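Local coordinates for scarecrow-like protein 3 (Arabidopsis thaliana, PDB 6KPB) that probably acts as a transcription factor in plant development and binds zinc finger proteins of the IDD family, including JACKDAW, at residues R52-I57 and D91-A97; Y369-L374 and W469-L474. All blocks are in the same frame, centred on the assembly; numbering follows the deposited sequence.

Overall arrangement
Following the chain from the N terminus, contact 1 comes first. It joins helix 49-69 to the start of helix 92-109 and closes a largely helical loop of 33 residues, which contains helix 72-85. Contact 2 opens much later and spans 94 residues. It brings helix 360-381 against the start of strand 472-482, just past a hairpin turn. The two contacts are in series, neither nested nor crossed. Their centres lie about 16 Å apart, and they meet where Ile96 CD1 packs 3.3 Å from Tyr371 O. Together they run from the N-terminal helices through helix 360-381 to strand 472-482 of the mixed sheet. The bound JACKDAW peptide packs against residues of both contacts.

Contact 1 (R52-I57 and D91-A97); sequences RGLYLI and DTMQRIA
Helix 52-57 and helix 92-97, the latter preceded by Asp91, lie side by side and nearly parallel. Their axes cross at 23° and approach to 9.3 Å. Gly53 is level with Met93 (CA to CA 5.5 Å), and Leu56 with Ala97 (CA to CA 6.5 Å). Gly53 has no side chain, so Met93 (chi1 t, chi2 p) fills the hollow there: Met93 CG lies 3.5 Å from Gly53 O. The tip of Met93 turns to Ile57, with Met93 CE 3.5 Å from Ile57 CG1. Leu56 (m, t) is the bump from the other side. Leu56 CD1 sits 3.7 Å from Met93 O and 4.0 Å from Gln94 CA, while Leu56 CD2 meets Ala97 CB at 3.7 Å. Asp91 is the N-cap of helix 92-109. Asp91 OD1 accepts from Met93 N (2.9 Å), and Gln94 OE1 accepts from Asp91 N (3.0 Å), forming a capping box. Gln94 NE2 bonds to Leu85 O. Arg52 (chi1 t) forms a salt bridge with Asp91, though the modelled atoms are too close for a sure distance. This is helix packing largely within the predicted leucine repeat I. Helix 72-85 touches Leu56, helix 360-381 packs on Thr92 and Ile96, and the bound peptide lies against Ile57 and Met93.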
loop_
_atom_site.group_PDB
_atom_site.type_symbol
_atom_site.label_atom_id
_atom_site.label_comp_id
_atom_site.label_asym_id
_atom_site.label_seq_id
_atom_site.Cartn_x
_atom_site.Cartn_y
_atom_site.Cartn_z
ATOM N N ARG A 52 29.141 -8.508 -9.428
ATOM C CA ARG A 52 28.037 -7.796 -8.796
ATOM C C ARG A 52 27.442 -8.604 -7.650
ATOM O O ARG A 52 27.126 -8.049 -6.591
ATOM C CB ARG A 52 26.965 -7.470 -9.836
ATOM C CG ARG A 52 25.648 -6.993 -9.253
ATOM C CD ARG A 52 24.482 -7.664 -9.954
ATOM N NE ARG A 52 24.355 -7.250 -11.348
ATOM C CZ ARG A 52 23.795 -7.995 -12.295
ATOM N NH1 ARG A 52 23.324 -9.199 -12.000
ATOM N NH2 ARG A 52 23.716 -7.543 -13.540
ATOM N N GLY A 53 27.295 -9.917 -7.838
ATOM C CA GLY A 53 26.666 -10.735 -6.812
ATOM C C GLY A 53 27.491 -10.822 -5.542
ATOM O O GLY A 53 26.978 -10.616 -4.439
ATOM N N LEU A 54 28.784 -11.128 -5.679
ATOM C CA LEU A 54 29.637 -11.274 -4.505
ATOM C C LEU A 54 29.819 -9.946 -3.781
ATOM O O LEU A 54 29.891 -9.911 -2.546
ATOM C CB LEU A 54 30.991 -11.856 -4.908
ATOM C CG LEU A 54 31.418 -13.071 -4.088
ATOM C CD1 LEU A 54 30.329 -14.111 -4.154
ATOM C CD2 LEU A 54 32.731 -13.643 -4.591
ATOM N N TYR A 55 29.899 -8.846 -4.531
ATOM C CA TYR A 55 29.983 -7.529 -3.907
ATOM C C TYR A 55 28.723 -7.210 -3.115
ATOM O O TYR A 55 28.793 -6.538 -2.079
ATOM C CB TYR A 55 30.235 -6.465 -4.975
ATOM C CG TYR A 55 30.563 -5.094 -4.431
ATOM C CD1 TYR A 55 31.441 -4.940 -3.365
ATOM C CD2 TYR A 55 29.994 -3.953 -4.981
ATOM C CE1 TYR A 55 31.745 -3.686 -2.865
ATOM C CE2 TYR A 55 30.292 -2.697 -4.489
ATOM C CZ TYR A 55 31.166 -2.569 -3.431
ATOM O OH TYR A 55 31.462 -1.317 -2.939
ATOM N N LEU A 56 27.565 -7.690 -3.579
ATOM C CA LEU A 56 26.327 -7.497 -2.831
ATOM C C LEU A 56 26.385 -8.193 -1.478
ATOM O O LEU A 56 25.880 -7.668 -0.480
ATOM C CB LEU A 56 25.138 -8.008 -3.646
ATOM C CG LEU A 56 24.655 -7.125 -4.797
ATOM C CD1 LEU A 56 23.716 -7.893 -5.717
ATOM C CD2 LEU A 56 23.975 -5.883 -4.251
ATOM N N ILE A 57 26.993 -9.382 -1.429
ATOM C CA ILE A 57 27.111 -10.113 -0.169
ATOM C C ILE A 57 27.973 -9.334 0.814
ATOM O O ILE A 57 27.605 -9.144 1.980
ATOM C CB ILE A 57 27.684 -11.521 -0.414
ATOM C CG1 ILE A 57 27.025 -12.167 -1.630
ATOM C CG2 ILE A 57 27.505 -12.392 0.820
ATOM C CD1 ILE A 57 27.562 -13.540 -1.943
ATOM N N ASP A 91 18.784 -10.546 -11.214
ATOM C CA ASP A 91 19.059 -11.963 -11.032
ATOM C C ASP A 91 18.807 -12.339 -9.573
ATOM O O ASP A 91 18.338 -11.530 -8.768
ATOM C CB ASP A 91 20.479 -12.292 -11.493
ATOM C CG ASP A 91 21.540 -11.850 -10.502
ATOM O OD1 ASP A 91 21.840 -12.626 -9.570
ATOM O OD2 ASP A 91 22.077 -10.734 -10.653
ATOM N N THR A 92 19.122 -13.588 -9.219
ATOM C CA THR A 92 18.802 -14.093 -7.885
ATOM C C THR A 92 19.451 -13.248 -6.797
ATOM O O THR A 92 18.802 -12.879 -5.811
ATOM C CB THR A 92 19.241 -15.552 -7.763
ATOM O OG1 THR A 92 18.713 -16.301 -8.861
ATOM C CG2 THR A 92 18.744 -16.161 -6.454
ATOM N N MET A 93 20.738 -12.931 -6.957
ATOM C CA MET A 93 21.438 -12.171 -5.927
ATOM C C MET A 93 20.933 -10.736 -5.843
ATOM O O MET A 93 20.891 -10.161 -4.750
ATOM C CB MET A 93 22.943 -12.192 -6.185
ATOM C CG MET A 93 23.757 -11.973 -4.929
ATOM S SD MET A 93 23.393 -13.237 -3.696
ATOM C CE MET A 93 23.528 -12.293 -2.182
ATOM N N GLN A 94 20.542 -10.146 -6.974
ATOM C CA GLN A 94 19.969 -8.805 -6.940
ATOM C C GLN A 94 18.644 -8.797 -6.193
ATOM O O GLN A 94 18.351 -7.861 -5.440
ATOM C CB GLN A 94 19.779 -8.271 -8.359
ATOM C CG GLN A 94 21.054 -8.196 -9.170
ATOM C CD GLN A 94 20.855 -7.515 -10.509
ATOM O OE1 GLN A 94 20.638 -8.172 -11.528
ATOM N NE2 GLN A 94 20.937 -6.190 -10.515
ATOM N N ARG A 95 17.825 -9.830 -6.395
ATOM C CA ARG A 95 16.547 -9.908 -5.698
ATOM C C ARG A 95 16.756 -10.178 -4.212
ATOM O O ARG A 95 16.135 -9.528 -3.363
ATOM C CB ARG A 95 15.672 -10.984 -6.344
ATOM C CG ARG A 95 15.374 -10.714 -7.820
ATOM C CD ARG A 95 14.986 -11.983 -8.567
ATOM N NE ARG A 95 13.548 -12.089 -8.796
ATOM C CZ ARG A 95 12.938 -11.689 -9.907
ATOM N NH1 ARG A 95 13.641 -11.153 -10.893
ATOM N NH2 ARG A 95 11.623 -11.825 -10.032
ATOM N N ILE A 96 17.642 -11.121 -3.882
ATOM C CA ILE A 96 17.967 -11.394 -2.481
ATOM C C ILE A 96 18.455 -10.126 -1.793
ATOM O O ILE A 96 17.981 -9.762 -0.709
ATOM C CB ILE A 96 19.013 -12.520 -2.382
ATOM C CG1 ILE A 96 18.372 -13.881 -2.653
ATOM C CG2 ILE A 96 19.684 -12.506 -1.014
ATOM C CD1 ILE A 96 17.611 -14.439 -1.474
ATOM N N ALA A 97 19.408 -9.431 -2.418
ATOM C CA ALA A 97 19.947 -8.213 -1.826
ATOM C C ALA A 97 18.867 -7.162 -1.613
ATOM O O ALA A 97 18.922 -6.412 -0.635
ATOM C CB ALA A 97 21.066 -7.655 -2.702
#

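Contact 2 (Y369-L374 and W469-L474); sequences YTYAAL and WQDRPL
Arg472, Ala373 and Leu474 carry this contact. Helix 369-374 crosses strand 472-474 almost at right angles (-87°), with axes 8.8 Å apart. A type II' turn runs from Trp469 to Arg472, closed by Arg472 N to Trp469 O (2.8 Å) and Trp469 N to Arg472 O (3.0 Å). Arg472 (t, p, t) reaches the helix. Arg472 NH2 donates to Thr370 OG1 (3.1 Å) and also forms a salt bridge with Glu366, one turn earlier. Thr370 OG1 is further bonded to His355. One face of the guanidinium rests on Tyr369 CB, 3.4 Å from Arg472 NH1. Ala373 points at the strand side, with Ala373 CB 3.9 Å from Arg472 CG and 3.8 Å from Trp469 CD1. Ala373 CA is 6.6 Å from Trp469 CA. The side chain of Leu474 (m, t) also reaches the helix, with Leu474 CD1 3.8 Å from Leu374 CD2 and Leu474 CD2 4.5 Å from Ala373 CB. The arrangement is a helix packed crosswise on a two-residue beta-hairpin where strand 472-482 starts, joining the predicted PFYRE and SAW regions of the GRAS domain.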
loop_
_atom_site.group_PDB
_atom_site.type_symbol
_atom_site.label_atom_id
_atom_site.label_comp_id
_atom_site.label_asym_id
_atom_site.label_seq_id
_atom_site.Cartn_x
_atom_site.Cartn_y
_atom_site.Cartn_z
ATOM N N TYR A 369 21.660 -17.973 3.459
ATOM C CA TYR A 369 21.800 -19.273 2.811
ATOM C C TYR A 369 20.445 -19.916 2.548
ATOM O O TYR A 369 20.232 -20.514 1.487
ATOM C CB TYR A 369 22.676 -20.193 3.659
ATOM C CG TYR A 369 24.158 -19.943 3.505
ATOM C CD1 TYR A 369 24.893 -20.599 2.526
ATOM C CD2 TYR A 369 24.822 -19.052 4.335
ATOM C CE1 TYR A 369 26.250 -20.374 2.380
ATOM C CE2 TYR A 369 26.177 -18.819 4.198
ATOM C CZ TYR A 369 26.886 -19.483 3.218
ATOM O OH TYR A 369 28.236 -19.254 3.079
ATOM N N THR A 370 19.516 -19.807 3.503
ATOM C CA THR A 370 18.211 -20.440 3.340
ATOM C C THR A 370 17.445 -19.828 2.175
ATOM O O THR A 370 16.969 -20.544 1.285
ATOM C CB THR A 370 17.401 -20.322 4.633
ATOM O OG1 THR A 370 18.090 -20.986 5.700
ATOM C CG2 THR A 370 16.025 -20.950 4.458
ATOM N N TYR A 371 17.322 -18.501 2.157
ATOM C CA TYR A 371 16.525 -17.852 1.125
ATOM C C TYR A 371 17.248 -17.766 -0.211
ATOM O O TYR A 371 16.589 -17.584 -1.240
ATOM C CB TYR A 371 16.091 -16.465 1.599
ATOM C CG TYR A 371 15.068 -16.542 2.707
ATOM C CD1 TYR A 371 13.718 -16.709 2.421
ATOM C CD2 TYR A 371 15.451 -16.486 4.039
ATOM C CE1 TYR A 371 12.779 -16.797 3.431
ATOM C CE2 TYR A 371 14.520 -16.573 5.056
ATOM C CZ TYR A 371 13.186 -16.730 4.746
ATOM O OH TYR A 371 12.255 -16.817 5.756
ATOM N N ALA A 372 18.576 -17.900 -0.228
ATOM C CA ALA A 372 19.268 -18.065 -1.501
ATOM C C ALA A 372 18.822 -19.346 -2.189
ATOM O O ALA A 372 18.673 -19.385 -3.415
ATOM C CB ALA A 372 20.783 -18.069 -1.294
ATOM N N ALA A 373 18.598 -20.404 -1.408
ATOM C CA ALA A 373 18.081 -21.647 -1.968
ATOM C C ALA A 373 16.643 -21.477 -2.445
ATOM O O ALA A 373 16.295 -21.891 -3.556
ATOM C CB ALA A 373 18.180 -22.768 -0.932
ATOM N N LEU A 374 15.793 -20.864 -1.615
ATOM C CA LEU A 374 14.397 -20.665 -1.997
ATOM C C LEU A 374 14.280 -19.772 -3.226
ATOM O O LEU A 374 13.507 -20.065 -4.144
ATOM C CB LEU A 374 13.611 -20.079 -0.826
ATOM C CG LEU A 374 13.265 -21.064 0.292
ATOM C CD1 LEU A 374 12.815 -20.326 1.540
ATOM C CD2 LEU A 374 12.190 -22.034 -0.178
ATOM N N TRP A 469 15.879 -28.449 -0.869
ATOM C CA TRP A 469 16.194 -28.010 -2.222
ATOM C C TRP A 469 17.686 -28.216 -2.428
ATOM O O TRP A 469 18.496 -27.656 -1.681
ATOM C CB TRP A 469 15.814 -26.547 -2.450
ATOM C CG TRP A 469 16.389 -25.985 -3.714
ATOM C CD1 TRP A 469 17.452 -25.135 -3.823
ATOM C CD2 TRP A 469 15.946 -26.247 -5.052
ATOM N NE1 TRP A 469 17.691 -24.844 -5.146
ATOM C CE2 TRP A 469 16.781 -25.514 -5.919
ATOM C CE3 TRP A 469 14.920 -27.023 -5.599
ATOM C CZ2 TRP A 469 16.623 -25.538 -7.303
ATOM C CZ3 TRP A 469 14.766 -27.046 -6.973
ATOM C CH2 TRP A 469 15.613 -26.308 -7.809
ATOM N N GLN A 470 18.040 -29.018 -3.433
ATOM C CA GLN A 470 19.407 -29.497 -3.594
ATOM C C GLN A 470 19.857 -30.165 -2.301
ATOM O O GLN A 470 19.302 -31.195 -1.906
ATOM C CB GLN A 470 20.352 -28.355 -3.985
ATOM C CG GLN A 470 19.883 -27.519 -5.174
ATOM C CD GLN A 470 19.970 -28.260 -6.499
ATOM O OE1 GLN A 470 19.248 -29.229 -6.734
ATOM N NE2 GLN A 470 20.858 -27.800 -7.375
ATOM N N ASP A 471 20.843 -29.582 -1.623
ATOM C CA ASP A 471 21.309 -30.089 -0.339
ATOM C C ASP A 471 20.844 -29.245 0.839
ATOM O O ASP A 471 21.161 -29.579 1.984
ATOM C CB ASP A 471 22.839 -30.179 -0.328
ATOM C CG ASP A 471 23.363 -31.338 -1.154
ATOM O OD1 ASP A 471 22.543 -32.088 -1.725
ATOM O OD2 ASP A 471 24.600 -31.500 -1.230
ATOM N N ARG A 472 20.098 -28.170 0.592
ATOM C CA ARG A 472 19.731 -27.235 1.647
ATOM C C ARG A 472 18.404 -27.641 2.271
ATOM O O ARG A 472 17.395 -27.717 1.555
ATOM C CB ARG A 472 19.630 -25.824 1.095
ATOM C CG ARG A 472 19.355 -24.766 2.149
ATOM C CD ARG A 472 20.579 -24.524 3.013
ATOM N NE ARG A 472 20.300 -23.600 4.109
ATOM C CZ ARG A 472 21.230 -23.091 4.910
ATOM N NH1 ARG A 472 22.505 -23.409 4.736
ATOM N NH2 ARG A 472 20.885 -22.258 5.882
ATOM N N PRO A 473 18.351 -27.905 3.576
ATOM C CA PRO A 473 17.060 -28.188 4.216
ATOM C C PRO A 473 16.172 -26.955 4.233
ATOM O O PRO A 473 16.643 -25.827 4.402
ATOM C CB PRO A 473 17.451 -28.612 5.637
ATOM C CG PRO A 473 18.900 -28.983 5.551
ATOM C CD PRO A 473 19.480 -28.091 4.499
ATOM N N LEU A 474 14.871 -27.179 4.060
ATOM C CA LEU A 474 13.893 -26.099 4.018
ATOM C C LEU A 474 12.785 -26.269 5.044
ATOM O O LEU A 474 12.522 -25.343 5.821
ATOM C CB LEU A 474 13.288 -25.991 2.609
ATOM C CG LEU A 474 14.246 -25.624 1.475
ATOM C CD1 LEU A 474 13.502 -25.571 0.151
ATOM C CD2 LEU A 474 14.941 -24.299 1.759
#